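Side-chain contact in malonate decarboxylase subunit alpha (Acinetobacter baumannii ATCC 17978, PDB 6MPR), which probably acts as the carrier-protein transferase of malonate decarboxylase, moving malonyl onto the acyl carrier and releasing acetate: residues G389-M394 / P464-G469. Residues are numbered along the deposited sequence; the frame is centred on the assembly and turned at random. Where two conformers were deposited one is given.
Sequences GGAPNM and PIMIYG
The methyl CB of A391 meets the side chain of M466 at two adjacent atoms, CG at 3.4 Å and SD at 3.6 Å, the first being tighter than an ordinary carbon-carbon contact. M466 reaches it with CG anti to the backbone N (chi1 -173°) and the chain extended as far as SD; the bend comes only at chi3, 66°, so it is the CG-SD part of the thioether, not the terminal methyl, that lies against A391. Next to this apolar touch, P392 approaches the backbone of M466: P392 CA lies 3.6 Å from M466 O with an angle of 128° at the hydrogen, a bent CA-H...O contact, and P392 CG stands 3.6 Å from the same oxygen. I467 adds a looser touch, its CG1 4.2 Å from A391 O.

The turn leading into the short helix 391-394 is tied by a hydrogen bond between T142 OG1 and G389 O, and M394 N bonds to G390 O (3.0 Å). M466 and I467 both face S377, forming a classic beta bulge with I467 backbone-bonded to S377, and both also pack on Q432 of strand 429-433, placing the contact beside the C-terminal mixed sheet. R402 of the second subunit gives a hydrogen bond to M466 O through NH2 and another to I465 O through NE, and packs on P392.

M466 O thus accepts a hydrogen bond from a side chain of the partner chain whose likely positive charge probably polarises the carbonyl, while the bent CA-H...O contact from P392 probably adds little; the join between helix and loop is mainly van der Waals packing, set directly against the dimer interface.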
ATOM      1  N   GLY A 389      -6.387 -11.864   6.889  1.00 10.75           N
ATOM      2  CA  GLY A 389      -6.843 -11.338   5.612  1.00 11.80           C
ATOM      3  C   GLY A 389      -6.574  -9.847   5.476  1.00  9.58           C
ATOM      4  O   GLY A 389      -5.508  -9.343   5.849  1.00 13.42           O
ATOM      5  N   GLY A 390      -7.560  -9.117   4.959  1.00 12.93           N
ATOM      6  CA  GLY A 390      -7.402  -7.681   4.787  1.00 14.22           C
ATOM      7  C   GLY A 390      -7.669  -6.840   6.014  1.00 13.39           C
ATOM      8  O   GLY A 390      -7.360  -5.647   6.002  1.00 13.98           O
ATOM      9  N   ALA A 391      -8.210  -7.437   7.082  1.00  9.69           N
ATOM     10  CA  ALA A 391      -8.729  -6.638   8.194  1.00 12.70           C
ATOM     11  C   ALA A 391      -7.694  -5.737   8.858  1.00 13.14           C
ATOM     12  O   ALA A 391      -8.036  -4.581   9.166  1.00 16.48           O
ATOM     13  CB  ALA A 391      -9.395  -7.560   9.222  1.00 15.21           C
ATOM     14  N   PRO A 392      -6.453  -6.163   9.119  1.00 10.32           N
ATOM     15  CA  PRO A 392      -5.511  -5.220   9.742  1.00 10.56           C
ATOM     16  C   PRO A 392      -5.200  -4.021   8.864  1.00 10.80           C
ATOM     17  O   PRO A 392      -5.033  -2.914   9.381  1.00  9.01           O
ATOM     18  CB  PRO A 392      -4.270  -6.085   9.989  1.00 11.14           C
ATOM     19  CG  PRO A 392      -4.813  -7.462  10.092  1.00 10.71           C
ATOM     20  CD  PRO A 392      -5.893  -7.526   9.074  1.00 10.61           C
ATOM     21  N   ASN A 393      -5.101  -4.217   7.546  1.00 10.42           N
ATOM     22  CA  ASN A 393      -4.814  -3.100   6.653  1.00  8.20           C
ATOM     23  C   ASN A 393      -5.997  -2.146   6.562  1.00 10.53           C
ATOM     24  O   ASN A 393      -5.817  -0.930   6.463  1.00 12.22           O
ATOM     25  CB  ASN A 393      -4.444  -3.626   5.270  1.00  8.72           C
ATOM     26  CG  ASN A 393      -4.212  -2.507   4.269  1.00 10.25           C
ATOM     27  OD1 ASN A 393      -3.263  -1.733   4.406  1.00 11.35           O
ATOM     28  ND2 ASN A 393      -5.092  -2.405   3.272  1.00  9.21           N
ATOM     29  N   MET A 394      -7.211  -2.686   6.607  1.00 10.40           N
ATOM     30  CA  MET A 394      -8.394  -1.839   6.567  0.52 13.42           C
ATOM     31  C   MET A 394      -8.693  -1.207   7.922  1.00 13.84           C
ATOM     32  O   MET A 394      -9.184  -0.067   7.971  1.00 14.12           O
ATOM     33  CB  MET A 394      -9.586  -2.661   6.083  0.52 12.66           C
ATOM     34  CG  MET A 394      -9.305  -3.444   4.810  0.52 13.55           C
ATOM     35  SD  MET A 394      -8.993  -2.351   3.401  0.52 14.21           S
ATOM     36  CE  MET A 394     -10.572  -1.550   3.330  0.52  9.06           C
ATOM     37  N   PRO A 464      -2.195 -12.787  18.289  1.00 14.92           N
ATOM     38  CA  PRO A 464      -2.707 -12.419  16.957  1.00 13.92           C
ATOM     39  C   PRO A 464      -3.960 -11.556  17.060  1.00 13.45           C
ATOM     40  O   PRO A 464      -5.068 -12.046  17.312  1.00 16.34           O
ATOM     41  CB  PRO A 464      -2.976 -13.771  16.281  1.00 19.78           C
ATOM     42  CG  PRO A 464      -3.049 -14.755  17.366  1.00 20.11           C
ATOM     43  CD  PRO A 464      -2.187 -14.244  18.498  1.00 17.00           C
ATOM     44  N   ILE A 465      -3.762 -10.253  16.885  1.00 15.84           N
ATOM     45  CA  ILE A 465      -4.792  -9.228  17.047  0.53 14.06           C
ATOM     46  C   ILE A 465      -5.179  -8.726  15.665  1.00 14.16           C
ATOM     47  O   ILE A 465      -4.319  -8.250  14.917  1.00 16.04           O
ATOM     48  CB  ILE A 465      -4.287  -8.057  17.907  0.53 13.33           C
ATOM     49  CG1 ILE A 465      -3.858  -8.534  19.290  0.53 14.94           C
ATOM     50  CG2 ILE A 465      -5.330  -6.954  17.979  0.53 13.01           C
ATOM     51  CD1 ILE A 465      -4.858  -9.415  19.948  0.53 14.51           C
ATOM     52  N   MET A 466      -6.468  -8.807  15.335  1.00 11.68           N
ATOM     53  CA  MET A 466      -6.938  -8.311  14.050  1.00 14.58           C
ATOM     54  C   MET A 466      -6.926  -6.785  14.017  1.00 15.49           C
ATOM     55  O   MET A 466      -6.362  -6.176  13.100  1.00 13.43           O
ATOM     56  CB  MET A 466      -8.341  -8.861  13.785  1.00 12.68           C
ATOM     57  CG  MET A 466      -8.864  -8.561  12.418  1.00 22.58           C
ATOM     58  SD  MET A 466     -10.424  -9.432  12.102  1.00 32.72           S
ATOM     59  CE  MET A 466     -11.482  -8.607  13.289  1.00 40.53           C
ATOM     60  N   ILE A 467      -7.503  -6.145  15.035  1.00 11.94           N
ATOM     61  CA  ILE A 467      -7.604  -4.691  15.097  1.00 11.17           C
ATOM     62  C   ILE A 467      -7.283  -4.271  16.521  1.00 17.64           C
ATOM     63  O   ILE A 467      -7.937  -4.736  17.465  1.00 12.10           O
ATOM     64  CB  ILE A 467      -9.001  -4.195  14.697  1.00 10.83           C
ATOM     65  CG1 ILE A 467      -9.260  -4.441  13.204  1.00 11.93           C
ATOM     66  CG2 ILE A 467      -9.139  -2.699  14.935  1.00 10.95           C
ATOM     67  CD1 ILE A 467     -10.681  -4.126  12.815  1.00 17.20           C
ATOM     68  N   TYR A 468      -6.283  -3.403  16.681  1.00 12.11           N
ATOM     69  CA  TYR A 468      -5.902  -2.932  18.004  1.00 14.20           C
ATOM     70  C   TYR A 468      -6.888  -1.898  18.523  1.00 12.93           C
ATOM     71  O   TYR A 468      -7.452  -1.100  17.769  1.00 14.91           O
ATOM     72  CB  TYR A 468      -4.480  -2.355  18.010  1.00 13.29           C
ATOM     73  CG  TYR A 468      -3.441  -3.467  18.023  1.00 13.56           C
ATOM     74  CD1 TYR A 468      -3.007  -4.049  16.841  1.00 15.61           C
ATOM     75  CD2 TYR A 468      -2.931  -3.947  19.219  1.00 14.40           C
ATOM     76  CE1 TYR A 468      -2.083  -5.078  16.840  1.00 18.03           C
ATOM     77  CE2 TYR A 468      -1.990  -4.970  19.230  1.00 14.74           C
ATOM     78  CZ  TYR A 468      -1.575  -5.532  18.028  1.00 16.55           C
ATOM     79  OH  TYR A 468      -0.657  -6.552  17.992  1.00 16.58           O
ATOM     80  N   GLY A 469      -7.093  -1.926  19.840  1.00 13.58           N
ATOM     81  CA  GLY A 469      -8.092  -1.059  20.443  1.00 13.74           C
ATOM     82  C   GLY A 469      -7.856   0.408  20.152  1.00 14.32           C
ATOM     83  O   GLY A 469      -8.805   1.176  19.975  1.00 13.58           O
TER